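Local coordinates for reducing end xylose-releasing exo-oligoxylanase (Bacillus halodurans, PDB 1WU4), which hydrolyses xylooligosaccharides of three or more units, releasing xylose from the reducing end with inversion of anomeric configuration, at residues R15-E20 against A342-F347; G330-V335 against L370-N375; A269-D274 against A285-K290; K298-Y303 against G322-N327; K33-Q38 against C363-A368. The protein carries 1 engineered substitution. All coordinates share one frame; numbering follows the deposited sequence.

Contact 1: residues R15-E20 against A342-F347; sequences RNLFKE and ANVDLF
Leu17 and Phe18, in the short helix 17-20 near the N-terminus, press on Val344 and Phe347 of helix 340-348, part of the (alpha/alpha)6 barrel of glycoside hydrolase family 8. Before the helix, Arg15 forms a salt bridge with Glu20: NH1 reaches OE2 at 2.9 Å, on that oxygen's syn lone pair and near the guanidinium plane. Asn16 is the N-cap, a place suited to a short polar side chain. Its OD1 takes the N-H of Lys19 at 3.1 Å, the donor standing above the carbonyl plane. With Leu17 the chain turns inward, and one of its two branch methyls, CD2, meets CG2 of Val344 at 4.2 Å. Phe18 and Val344 share the larger part of the contact about equally; the backbone of Phe18 also bonds to Leu372 at the end of helix 358-372, and its ring meets Trp348 edge-to-face. With CG anti to the carbonyl carbon (chi1 -76°), the flat ring reaches across to helix 340-348, where CD1 lies 3.5 Å from Val344 CG1. Valine suits the place because its two methyls serve two neighbours, CG1 the Phe18 ring and CG2 Leu17. Farther out the ring meets Phe347 at about a right angle between the side chains, Phe18 CZ coming to 4.0 Å from Phe347 CE2.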
# COMPACT_ATOMS: atom_id res chain seq x y z
N ARG A 15 16.79 8.13 1.35
CA ARG A 15 16.99 8.74 2.65
C ARG A 15 16.75 7.76 3.79
O ARG A 15 15.73 7.07 3.82
CB ARG A 15 16.07 9.94 2.82
CG ARG A 15 16.30 10.73 4.11
CD ARG A 15 15.18 11.73 4.35
NE ARG A 15 15.02 12.67 3.25
CZ ARG A 15 15.84 13.69 3.00
NH1 ARG A 15 16.88 13.92 3.78
NH2 ARG A 15 15.61 14.48 1.96
N ASN A 16 17.70 7.70 4.72
CA ASN A 16 17.58 6.86 5.90
C ASN A 16 17.20 7.88 6.96
O ASN A 16 18.06 8.46 7.63
CB ASN A 16 18.93 6.22 6.25
CG ASN A 16 18.82 5.26 7.42
OD1 ASN A 16 17.91 5.36 8.24
ND2 ASN A 16 19.77 4.33 7.51
N LEU A 17 15.90 8.12 7.10
CA LEU A 17 15.43 9.11 8.05
C LEU A 17 15.74 8.74 9.49
O LEU A 17 16.00 9.61 10.31
CB LEU A 17 13.93 9.36 7.86
CG LEU A 17 13.37 10.63 8.53
CD1 LEU A 17 14.23 11.84 8.17
CD2 LEU A 17 11.93 10.83 8.09
N PHE A 18 15.73 7.44 9.81
CA PHE A 18 16.06 7.03 11.17
C PHE A 18 17.47 7.54 11.49
O PHE A 18 17.71 8.11 12.56
CB PHE A 18 16.08 5.50 11.31
CG PHE A 18 14.72 4.86 11.39
CD1 PHE A 18 13.77 5.30 12.30
CD2 PHE A 18 14.42 3.77 10.59
CE1 PHE A 18 12.54 4.64 12.42
CE2 PHE A 18 13.20 3.10 10.70
CZ PHE A 18 12.26 3.54 11.62
N LYS A 19 18.40 7.32 10.57
CA LYS A 19 19.78 7.73 10.76
C LYS A 19 19.91 9.24 10.87
O LYS A 19 20.64 9.75 11.72
CB LYS A 19 20.64 7.21 9.61
CG LYS A 19 22.12 7.53 9.73
CD LYS A 19 22.91 6.91 8.59
CE LYS A 19 24.38 7.27 8.67
NZ LYS A 19 24.60 8.74 8.53
N GLU A 20 19.20 9.96 10.00
CA GLU A 20 19.26 11.42 10.03
C GLU A 20 18.69 11.97 11.33
O GLU A 20 19.05 13.07 11.76
CB GLU A 20 18.52 11.99 8.82
CG GLU A 20 19.23 11.70 7.50
CD GLU A 20 18.58 12.37 6.30
OE1 GLU A 20 19.13 12.23 5.18
OE2 GLU A 20 17.53 13.03 6.47
N ALA A 342 9.34 13.65 16.32
CA ALA A 342 8.50 13.05 17.35
C ALA A 342 7.77 11.82 16.83
O ALA A 342 7.67 10.81 17.53
CB ALA A 342 7.50 14.07 17.88
N ASN A 343 7.27 11.89 15.61
CA ASN A 343 6.56 10.75 15.04
C ASN A 343 7.48 9.56 14.79
O ASN A 343 7.11 8.42 15.08
CB ASN A 343 5.86 11.17 13.75
CG ASN A 343 4.48 11.74 14.00
OD1 ASN A 343 3.49 11.01 14.01
ND2 ASN A 343 4.42 13.05 14.24
N VAL A 344 8.67 9.82 14.27
CA VAL A 344 9.62 8.75 14.03
C VAL A 344 10.02 8.12 15.37
O VAL A 344 10.14 6.90 15.48
CB VAL A 344 10.86 9.26 13.26
CG1 VAL A 344 11.94 8.18 13.21
CG2 VAL A 344 10.46 9.66 11.85
N ASP A 345 10.21 8.95 16.39
CA ASP A 345 10.58 8.44 17.71
C ASP A 345 9.45 7.60 18.30
O ASP A 345 9.68 6.55 18.90
CB ASP A 345 10.92 9.57 18.69
CG ASP A 345 12.25 10.24 18.38
OD1 ASP A 345 13.11 9.61 17.74
OD2 ASP A 345 12.43 11.40 18.80
N LEU A 346 8.21 8.07 18.13
CA LEU A 346 7.06 7.34 18.65
C LEU A 346 7.02 5.95 18.04
O LEU A 346 6.83 4.96 18.73
CB LEU A 346 5.76 8.09 18.34
CG LEU A 346 4.47 7.43 18.81
CD1 LEU A 346 4.49 7.25 20.32
CD2 LEU A 346 3.27 8.27 18.39
N PHE A 347 7.21 5.89 16.72
CA PHE A 347 7.19 4.63 16.00
C PHE A 347 8.31 3.71 16.49
O PHE A 347 8.09 2.52 16.73
CB PHE A 347 7.33 4.91 14.49
CG PHE A 347 7.41 3.67 13.64
CD1 PHE A 347 6.52 2.62 13.81
CD2 PHE A 347 8.36 3.58 12.63
CE1 PHE A 347 6.57 1.49 12.98
CE2 PHE A 347 8.42 2.46 11.79
CZ PHE A 347 7.52 1.42 11.97

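Contact 2: residues G330-V335 against L370-N375; sequences GSLASV and LALSGN
Leu332, in a 3-10 turn just after helix 320-329, packs on Ala371 and Leu372 where helix 358-372 ends in a Schellman motif within the (alpha/alpha)6 barrel. The contact itself is wholly apolar. One branch of Leu332, CD1, comes to 3.8 Å from Ala371 CB, and alanine's small side chain lets the leucine approach the helix backbone. The branch point does the other half of the work: Leu332 CG lies 4.1 Å from Leu372 CD2, the two leucines crossing at a slant. Leu372 is also held by Leu17 and Phe18. A glycine in place of Leu332 would probably open a gap over Ala371 and leave Leu372 CD2 without its mate from the turn. Hydrogen bonds act inside each segment instead. The 3-10 turn is closed by Ala333 N to Gly330 O. At the helix end, Gly374 takes a positive phi (80°), natural for a residue without a side chain, and its N bonds to Ala371 O, while Asn375 N reaches back to Leu370 O at 2.7 Å. Ser373 OG receives the side-chain amide of Asn375, ND2 at 2.9 Å with an N-H...O angle of 155°.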
# COMPACT_ATOMS: atom_id res chain seq x y z
N GLY A 330 5.00 9.07 7.01
CA GLY A 330 4.66 10.34 6.38
C GLY A 330 5.75 11.38 6.53
O GLY A 330 5.85 12.30 5.72
N SER A 331 6.58 11.24 7.56
CA SER A 331 7.66 12.18 7.81
C SER A 331 8.62 12.32 6.63
O SER A 331 9.34 13.31 6.51
CB SER A 331 8.44 11.79 9.06
OG SER A 331 7.64 11.90 10.22
N LEU A 332 8.65 11.33 5.74
CA LEU A 332 9.53 11.39 4.58
C LEU A 332 9.12 12.55 3.66
O LEU A 332 9.91 13.00 2.83
CB LEU A 332 9.49 10.07 3.80
CG LEU A 332 10.21 8.89 4.45
CD1 LEU A 332 9.81 7.60 3.75
CD2 LEU A 332 11.71 9.10 4.39
N ALA A 333 7.89 13.03 3.82
CA ALA A 333 7.39 14.14 3.02
C ALA A 333 7.52 15.49 3.74
O ALA A 333 7.16 16.53 3.18
CB ALA A 333 5.93 13.90 2.64
N SER A 334 8.03 15.47 4.96
CA SER A 334 8.23 16.70 5.73
C SER A 334 9.32 16.44 6.75
O SER A 334 9.08 16.48 7.96
CB SER A 334 6.93 17.10 6.43
OG SER A 334 7.03 18.42 6.95
N VAL A 335 10.53 16.19 6.26
CA VAL A 335 11.65 15.88 7.13
C VAL A 335 12.00 16.98 8.13
O VAL A 335 12.57 16.71 9.19
CB VAL A 335 12.91 15.53 6.31
CG1 VAL A 335 12.62 14.33 5.41
CG2 VAL A 335 13.34 16.72 5.47
N LEU A 370 10.85 -0.20 6.45
CA LEU A 370 11.63 -0.23 5.23
C LEU A 370 11.83 1.18 4.68
O LEU A 370 12.95 1.58 4.36
CB LEU A 370 10.95 -1.10 4.17
CG LEU A 370 10.90 -2.61 4.44
CD1 LEU A 370 10.05 -3.29 3.38
CD2 LEU A 370 12.31 -3.19 4.44
N ALA A 371 10.75 1.94 4.58
CA ALA A 371 10.83 3.30 4.04
C ALA A 371 11.68 4.25 4.87
O ALA A 371 12.51 5.00 4.34
CB ALA A 371 9.43 3.87 3.84
N LEU A 372 11.48 4.24 6.19
CA LEU A 372 12.23 5.15 7.05
C LEU A 372 13.71 4.81 7.17
O LEU A 372 14.50 5.65 7.60
CB LEU A 372 11.58 5.20 8.44
CG LEU A 372 10.22 5.90 8.46
CD1 LEU A 372 9.52 5.62 9.78
CD2 LEU A 372 10.40 7.40 8.26
N SER A 373 14.09 3.59 6.80
CA SER A 373 15.49 3.18 6.86
C SER A 373 16.17 3.26 5.49
O SER A 373 17.35 2.93 5.36
CB SER A 373 15.60 1.75 7.40
OG SER A 373 15.01 0.82 6.51
N GLY A 374 15.42 3.71 4.48
CA GLY A 374 15.97 3.83 3.14
C GLY A 374 16.03 2.51 2.39
O GLY A 374 16.84 2.34 1.48
N ASN A 375 15.15 1.58 2.76
CA ASN A 375 15.12 0.27 2.13
C ASN A 375 13.87 -0.07 1.33
O ASN A 375 13.66 -1.22 0.97
CB ASN A 375 15.36 -0.81 3.18
CG ASN A 375 16.80 -0.84 3.66
OD1 ASN A 375 17.72 -1.10 2.89
ND2 ASN A 375 17.01 -0.57 4.94

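Contact 3: residues A269-D274 against A285-K290; sequences ANIGLD and AEEINK
Among the three side chains that meet here, Ile271, Glu287 and Ile288, the one flat group is the carboxylate of Glu287, and the closest touch involves neither its faces nor its edge but the methylene behind it. Glu287 CG lies 3.6 Å from Ile271 CD1, and the two side chains cross at about a right angle. Bent at chi2 (61°), the glutamate presents its aliphatic part to the isoleucine and keeps the charged end farther off, which reconciles an acidic residue with a greasy partner. Ile271 splits its two branches between the two partners. With chi2 near 174° its longer branch is extended, carrying CD1 out to Glu287, while the shorter CG2 turns to Ile288. Ile271 CG2 lies 4.1 Å from both CG1 and CD1 of Ile288, the side chains sliding past each other in opposite directions. Isoleucine suits position 271, since it sends one arm to each partner, while Ile288 answers with its longer arm alone. The contact joins helices 265-278 and 282-295, consecutive in the barrel and running in roughly opposite directions here. Ile271 also touches Trp283 and Ser284 at the start of the second helix. Beyond the pair, Ala269 and Leu273 pack on Met329 of helix 320-329, Asp274 forms a salt bridge with Arg227 of helix 216-233, and Ile288 leans on Ala333 in the loop that follows helix 320-329.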
# COMPACT_ATOMS: atom_id res chain seq x y z
N ALA A 269 1.27 7.50 4.61
CA ALA A 269 2.38 6.65 4.20
C ALA A 269 2.66 6.80 2.71
O ALA A 269 3.81 6.90 2.29
CB ALA A 269 2.10 5.19 4.54
N ASN A 270 1.59 6.79 1.91
CA ASN A 270 1.71 6.92 0.46
C ASN A 270 2.32 8.26 0.08
O ASN A 270 3.14 8.34 -0.84
CB ASN A 270 0.33 6.80 -0.21
CG ASN A 270 -0.28 5.42 -0.04
OD1 ASN A 270 0.42 4.43 0.14
ND2 ASN A 270 -1.60 5.36 -0.12
N ILE A 271 1.92 9.31 0.78
CA ILE A 271 2.44 10.64 0.51
C ILE A 271 3.93 10.67 0.85
O ILE A 271 4.73 11.28 0.14
CB ILE A 271 1.67 11.70 1.32
CG1 ILE A 271 0.25 11.82 0.76
CG2 ILE A 271 2.38 13.05 1.27
CD1 ILE A 271 -0.66 12.72 1.55
N GLY A 272 4.31 10.00 1.94
CA GLY A 272 5.70 9.95 2.32
C GLY A 272 6.56 9.22 1.29
O GLY A 272 7.63 9.69 0.92
N LEU A 273 6.09 8.07 0.82
CA LEU A 273 6.86 7.31 -0.15
C LEU A 273 6.96 8.03 -1.49
O LEU A 273 8.01 8.01 -2.14
CB LEU A 273 6.28 5.91 -0.34
CG LEU A 273 7.18 4.96 -1.14
CD1 LEU A 273 8.53 4.80 -0.44
CD2 LEU A 273 6.50 3.60 -1.27
N ASP A 274 5.87 8.66 -1.92
CA ASP A 274 5.89 9.40 -3.19
C ASP A 274 6.89 10.55 -3.09
O ASP A 274 7.62 10.82 -4.05
CB ASP A 274 4.48 9.93 -3.52
CG ASP A 274 4.43 10.70 -4.83
OD1 ASP A 274 5.11 10.29 -5.80
OD2 ASP A 274 3.69 11.70 -4.91
N ALA A 285 4.34 18.37 2.17
CA ALA A 285 4.93 18.73 3.46
C ALA A 285 3.86 19.35 4.36
O ALA A 285 3.76 19.02 5.54
CB ALA A 285 6.08 19.71 3.26
N GLU A 286 3.06 20.24 3.79
CA GLU A 286 2.00 20.89 4.55
C GLU A 286 0.93 19.90 4.99
O GLU A 286 0.38 20.02 6.09
CB GLU A 286 1.39 22.02 3.71
CG GLU A 286 2.34 23.20 3.52
CD GLU A 286 1.90 24.15 2.43
OE1 GLU A 286 2.57 25.19 2.26
OE2 GLU A 286 0.90 23.87 1.74
N GLU A 287 0.63 18.93 4.14
CA GLU A 287 -0.38 17.91 4.45
C GLU A 287 0.08 17.03 5.61
O GLU A 287 -0.68 16.77 6.54
CB GLU A 287 -0.65 17.06 3.21
CG GLU A 287 -1.31 15.70 3.45
CD GLU A 287 -2.68 15.78 4.11
OE1 GLU A 287 -3.35 16.84 4.03
OE2 GLU A 287 -3.11 14.76 4.69
N ILE A 288 1.33 16.59 5.56
CA ILE A 288 1.86 15.75 6.63
C ILE A 288 1.92 16.56 7.93
O ILE A 288 1.63 16.04 9.01
CB ILE A 288 3.24 15.18 6.27
CG1 ILE A 288 3.10 14.19 5.10
CG2 ILE A 288 3.87 14.49 7.47
CD1 ILE A 288 2.09 13.08 5.32
N ASN A 289 2.29 17.84 7.83
CA ASN A 289 2.34 18.66 9.03
C ASN A 289 0.95 18.77 9.66
O ASN A 289 0.82 18.80 10.88
CB ASN A 289 2.88 20.06 8.72
CG ASN A 289 4.36 20.06 8.42
OD1 ASN A 289 5.07 19.09 8.71
ND2 ASN A 289 4.86 21.16 7.86
N LYS A 290 -0.08 18.84 8.82
CA LYS A 290 -1.46 18.93 9.31
C LYS A 290 -1.85 17.67 10.08
O LYS A 290 -2.39 17.75 11.19
CB LYS A 290 -2.44 19.13 8.15
CG LYS A 290 -2.34 20.48 7.46
CD LYS A 290 -3.32 20.55 6.29
CE LYS A 290 -3.08 21.79 5.45
NZ LYS A 290 -3.96 21.83 4.25

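Contact 4: residues K298-Y303 against G322-N327; sequences KEPEDY and GLIATN
The loop that leads from helix 282-295 into strand 304-306 folds down on barrel helix 320-329 through Pro300 and Tyr303, which meet Leu323 and Ile324. Pro300 opens a 3-10 turn, a place its restricted phi suits, and its CG lies 3.9 Å from Ile324 CD1. The same turn brings Pro300 CA over the centre of one face of the Tyr303 ring, 3.3 Å above the plane, and Phe295 meets this ring edge-to-face. Tyr303 CD2 comes to 3.6 Å from Leu323 CD2. At the ring's edge, near its plane, Ile324 CG1 approaches Tyr303 CE2 at 3.8 Å. Here the first torsion of Ile324, with CG1 anti to the carbonyl carbon (chi1 -70°), swings the long branch toward the loop, where its CH2 and terminal methyl serve tyrosine and proline respectively. A phenylalanine in place of this tyrosine would probably keep these apolar touches but leave the water at the end of the ring, still held by Asn327, without its phenolic partner. That water lies 2.8 Å from Tyr303 OH and accepts the N-H of Asn327 ND2 at 3.0 Å. The chemistry is thus divided: the ring supplies apolar grip, while its hydroxyl, through one water, also gives the loop a polar link to the buried amide of Asn327.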
# COMPACT_ATOMS: atom_id res chain seq x y z
N LYS A 298 -2.53 13.98 21.10
CA LYS A 298 -3.37 12.80 21.32
C LYS A 298 -2.55 11.56 21.64
O LYS A 298 -1.53 11.29 21.01
CB LYS A 298 -4.24 12.54 20.09
CG LYS A 298 -5.21 13.68 19.79
CD LYS A 298 -6.03 13.43 18.54
CE LYS A 298 -7.07 14.52 18.35
NZ LYS A 298 -6.46 15.87 18.28
N GLU A 299 -3.00 10.80 22.64
CA GLU A 299 -2.31 9.58 23.05
C GLU A 299 -2.80 8.39 22.24
O GLU A 299 -4.00 8.24 22.02
CB GLU A 299 -2.53 9.31 24.54
CG GLU A 299 -1.88 10.32 25.47
CD GLU A 299 -0.38 10.40 25.27
OE1 GLU A 299 0.29 9.35 25.31
OE2 GLU A 299 0.13 11.53 25.07
N PRO A 300 -1.88 7.54 21.77
CA PRO A 300 -2.23 6.36 20.98
C PRO A 300 -3.36 5.53 21.58
O PRO A 300 -4.25 5.06 20.88
CB PRO A 300 -0.92 5.60 20.90
CG PRO A 300 0.08 6.71 20.81
CD PRO A 300 -0.41 7.68 21.87
N GLU A 301 -3.32 5.34 22.90
CA GLU A 301 -4.33 4.56 23.58
C GLU A 301 -5.71 5.20 23.44
O GLU A 301 -6.74 4.54 23.62
CB GLU A 301 -3.98 4.41 25.07
CG GLU A 301 -2.60 3.83 25.34
CD GLU A 301 -1.50 4.88 25.40
OE1 GLU A 301 -1.31 5.62 24.40
OE2 GLU A 301 -0.83 4.98 26.44
N ASP A 302 -5.73 6.49 23.11
CA ASP A 302 -6.97 7.24 22.97
C ASP A 302 -7.37 7.52 21.51
O ASP A 302 -8.41 8.14 21.27
CB ASP A 302 -6.88 8.56 23.74
CG ASP A 302 -8.20 9.32 23.77
OD1 ASP A 302 -9.20 8.75 24.25
OD2 ASP A 302 -8.23 10.48 23.30
N TYR A 303 -6.56 7.08 20.55
CA TYR A 303 -6.89 7.30 19.15
C TYR A 303 -8.29 6.77 18.85
O TYR A 303 -8.63 5.65 19.24
CB TYR A 303 -5.89 6.59 18.22
CG TYR A 303 -4.48 7.15 18.18
CD1 TYR A 303 -4.17 8.42 18.67
CD2 TYR A 303 -3.46 6.41 17.58
CE1 TYR A 303 -2.87 8.93 18.57
CE2 TYR A 303 -2.18 6.90 17.47
CZ TYR A 303 -1.88 8.16 17.96
OH TYR A 303 -0.60 8.63 17.82
N GLY A 322 -0.83 0.70 13.51
CA GLY A 322 -0.74 0.99 12.09
C GLY A 322 -0.80 2.49 11.85
O GLY A 322 -0.08 3.02 11.00
N LEU A 323 -1.65 3.19 12.60
CA LEU A 323 -1.75 4.64 12.47
C LEU A 323 -0.40 5.28 12.82
O LEU A 323 0.07 6.15 12.10
CB LEU A 323 -2.87 5.17 13.37
CG LEU A 323 -3.08 6.69 13.42
CD1 LEU A 323 -3.15 7.27 12.01
CD2 LEU A 323 -4.36 7.00 14.19
N ILE A 324 0.21 4.84 13.91
CA ILE A 324 1.51 5.36 14.33
C ILE A 324 2.54 5.15 13.21
O ILE A 324 3.28 6.07 12.85
CB ILE A 324 2.01 4.66 15.61
CG1 ILE A 324 1.15 5.09 16.81
CG2 ILE A 324 3.49 4.97 15.85
CD1 ILE A 324 1.49 4.34 18.09
N ALA A 325 2.57 3.94 12.66
CA ALA A 325 3.52 3.62 11.60
C ALA A 325 3.33 4.49 10.37
O ALA A 325 4.31 4.98 9.80
CB ALA A 325 3.38 2.15 11.22
N THR A 326 2.09 4.69 9.94
CA THR A 326 1.85 5.50 8.75
C THR A 326 2.17 6.97 8.98
O THR A 326 2.72 7.62 8.09
CB THR A 326 0.40 5.36 8.24
OG1 THR A 326 -0.52 5.78 9.26
CG2 THR A 326 0.11 3.91 7.85
N ASN A 327 1.85 7.49 10.16
CA ASN A 327 2.15 8.89 10.44
C ASN A 327 3.66 9.10 10.44
O ASN A 327 4.15 10.14 10.00
CB ASN A 327 1.56 9.33 11.78
CG ASN A 327 0.07 9.59 11.71
OD1 ASN A 327 -0.50 9.71 10.62
ND2 ASN A 327 -0.57 9.70 12.86
O HOH W 1 0.83 9.23 15.43

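Contact 5: residues K33-Q38 against C363-A368; sequences KDTWEQ and CLYLFA
Thr35 of helix 25-40 sets its methyl between Tyr365 and Leu366 of helix 358-372: CG2 is 3.8 Å from Tyr365 CD2 and equally far from Leu366 CD1. A small beta-branched residue fits here because the helices come close at this level, the CA atoms of Thr35 and Leu366 lying 6.5 Å apart. Leu366 uses its other methyl on the next residue, CD2 approaching Trp36 CE3 at 4.0 Å at the edge of the indole, near its plane. Leucine thus serves two neighbours with its two branches. A second shell of contacts helps to hold these groups in place. The first torsion of Thr35, with OG1 beside the backbone N and anti to the carbonyl carbon (chi1 -58°), and CG2 therefore anti to N, lets OG1 bond to Arg31 O one turn back, so its polar atom is satisfied within its own helix. Tyr365 is held at its far end, where OH bonds to Thr350 O and Arg31 NH2, and its ring meets Phe347 edge-to-face. Trp36 stacks on Phe40. The short helix segments run nearly antiparallel, at 152°, with axes 10.0 Å apart. Helix 358-372 is thus lined on this side by helix 25-40, while Cys363, Leu366 and Phe367 touch helix 69-81, and Leu364, Tyr365 and Ala368 lie on helix 320-329.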
# COMPACT_ATOMS: atom_id res chain seq x y z
N LYS A 33 15.70 -5.92 10.38
CA LYS A 33 15.77 -7.37 10.27
C LYS A 33 14.84 -8.04 11.28
O LYS A 33 14.13 -8.99 10.94
CB LYS A 33 17.21 -7.86 10.50
CG LYS A 33 17.37 -9.37 10.41
CD LYS A 33 18.83 -9.78 10.48
CE LYS A 33 18.99 -11.30 10.45
NZ LYS A 33 18.37 -11.94 11.64
N ASP A 34 14.84 -7.55 12.52
CA ASP A 34 13.99 -8.13 13.54
C ASP A 34 12.51 -8.02 13.17
O ASP A 34 11.73 -8.95 13.40
CB ASP A 34 14.24 -7.47 14.90
CG ASP A 34 15.60 -7.83 15.48
OD1 ASP A 34 16.31 -8.67 14.89
OD2 ASP A 34 15.96 -7.27 16.54
N THR A 35 12.12 -6.88 12.61
CA THR A 35 10.73 -6.68 12.20
C THR A 35 10.37 -7.71 11.14
O THR A 35 9.33 -8.36 11.22
CB THR A 35 10.52 -5.26 11.65
OG1 THR A 35 10.88 -4.30 12.65
CG2 THR A 35 9.06 -5.06 11.27
N TRP A 36 11.24 -7.86 10.14
CA TRP A 36 11.01 -8.83 9.08
C TRP A 36 10.88 -10.24 9.64
O TRP A 36 9.95 -10.97 9.29
CB TRP A 36 12.16 -8.77 8.06
CG TRP A 36 12.25 -9.98 7.17
CD1 TRP A 36 13.02 -11.10 7.38
CD2 TRP A 36 11.52 -10.22 5.96
NE1 TRP A 36 12.81 -12.01 6.37
CE2 TRP A 36 11.90 -11.49 5.49
CE3 TRP A 36 10.58 -9.47 5.23
CZ2 TRP A 36 11.37 -12.04 4.31
CZ3 TRP A 36 10.06 -10.02 4.06
CH2 TRP A 36 10.45 -11.29 3.62
N GLU A 37 11.81 -10.62 10.52
CA GLU A 37 11.79 -11.96 11.11
C GLU A 37 10.54 -12.25 11.93
O GLU A 37 10.04 -13.37 11.92
CB GLU A 37 13.04 -12.17 11.98
CG GLU A 37 14.32 -12.38 11.19
CD GLU A 37 14.22 -13.56 10.24
OE1 GLU A 37 13.71 -14.62 10.65
OE2 GLU A 37 14.66 -13.43 9.08
N GLN A 38 10.04 -11.26 12.65
CA GLN A 38 8.85 -11.48 13.45
C GLN A 38 7.64 -11.78 12.56
O GLN A 38 6.78 -12.57 12.93
CB GLN A 38 8.54 -10.26 14.31
CG GLN A 38 9.43 -10.12 15.53
CD GLN A 38 8.75 -9.33 16.63
OE1 GLN A 38 7.66 -9.69 17.08
NE2 GLN A 38 9.39 -8.26 17.08
N CYS A 363 1.71 -5.00 8.77
CA CYS A 363 2.06 -4.81 7.37
C CYS A 363 2.48 -3.35 7.23
O CYS A 363 3.52 -3.05 6.64
CB CYS A 363 0.87 -5.09 6.44
SG CYS A 363 0.51 -6.83 6.18
N LEU A 364 1.67 -2.45 7.78
CA LEU A 364 1.97 -1.02 7.73
C LEU A 364 3.28 -0.74 8.46
O LEU A 364 4.07 0.11 8.04
CB LEU A 364 0.82 -0.22 8.36
CG LEU A 364 -0.37 0.15 7.47
CD1 LEU A 364 -0.80 -1.04 6.62
CD2 LEU A 364 -1.52 0.64 8.33
N TYR A 365 3.50 -1.47 9.55
CA TYR A 365 4.70 -1.34 10.36
C TYR A 365 5.95 -1.69 9.55
O TYR A 365 6.91 -0.92 9.52
CB TYR A 365 4.57 -2.27 11.57
CG TYR A 365 5.53 -2.02 12.71
CD1 TYR A 365 5.07 -1.60 13.96
CD2 TYR A 365 6.90 -2.28 12.57
CE1 TYR A 365 5.93 -1.44 15.03
CE2 TYR A 365 7.77 -2.12 13.64
CZ TYR A 365 7.28 -1.71 14.87
OH TYR A 365 8.13 -1.60 15.94
N LEU A 366 5.95 -2.84 8.88
CA LEU A 366 7.12 -3.23 8.09
C LEU A 366 7.37 -2.26 6.95
O LEU A 366 8.52 -1.93 6.66
CB LEU A 366 6.98 -4.66 7.56
CG LEU A 366 8.16 -5.16 6.71
CD1 LEU A 366 9.46 -5.02 7.47
CD2 LEU A 366 7.93 -6.62 6.32
N PHE A 367 6.31 -1.80 6.28
CA PHE A 367 6.51 -0.85 5.19
C PHE A 367 7.19 0.42 5.71
O PHE A 367 8.11 0.94 5.08
CB PHE A 367 5.18 -0.48 4.52
CG PHE A 367 4.68 -1.50 3.54
CD1 PHE A 367 5.54 -2.12 2.64
CD2 PHE A 367 3.32 -1.82 3.50
CE1 PHE A 367 5.06 -3.04 1.70
CE2 PHE A 367 2.83 -2.73 2.56
CZ PHE A 367 3.71 -3.34 1.66
N ALA A 368 6.75 0.89 6.87
CA ALA A 368 7.33 2.09 7.47
C ALA A 368 8.78 1.85 7.89
O ALA A 368 9.63 2.74 7.76
CB ALA A 368 6.51 2.53 8.66

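In the fold
Along the chain, contacts 3, 4 and 2 come in series, each joining segments fairly near in sequence; contacts 1 and 5 are long-range, tying the first forty residues to helices 340-348 and 358-372, and contacts 3 and 4 lie nested within both. Contacts 1 and 2 are the closest pair, with centres about 7 Å apart, and they touch where Phe18 N meets Leu372 O. Contacts 3 and 5 are farthest apart, at about 21 Å between centres. Helix 358-372 serves both contact 2 and contact 5, and Ala325 of contact 4 packs against it. The N-terminal helices are thereby fixed to the last helices of the (alpha/alpha)6 barrel.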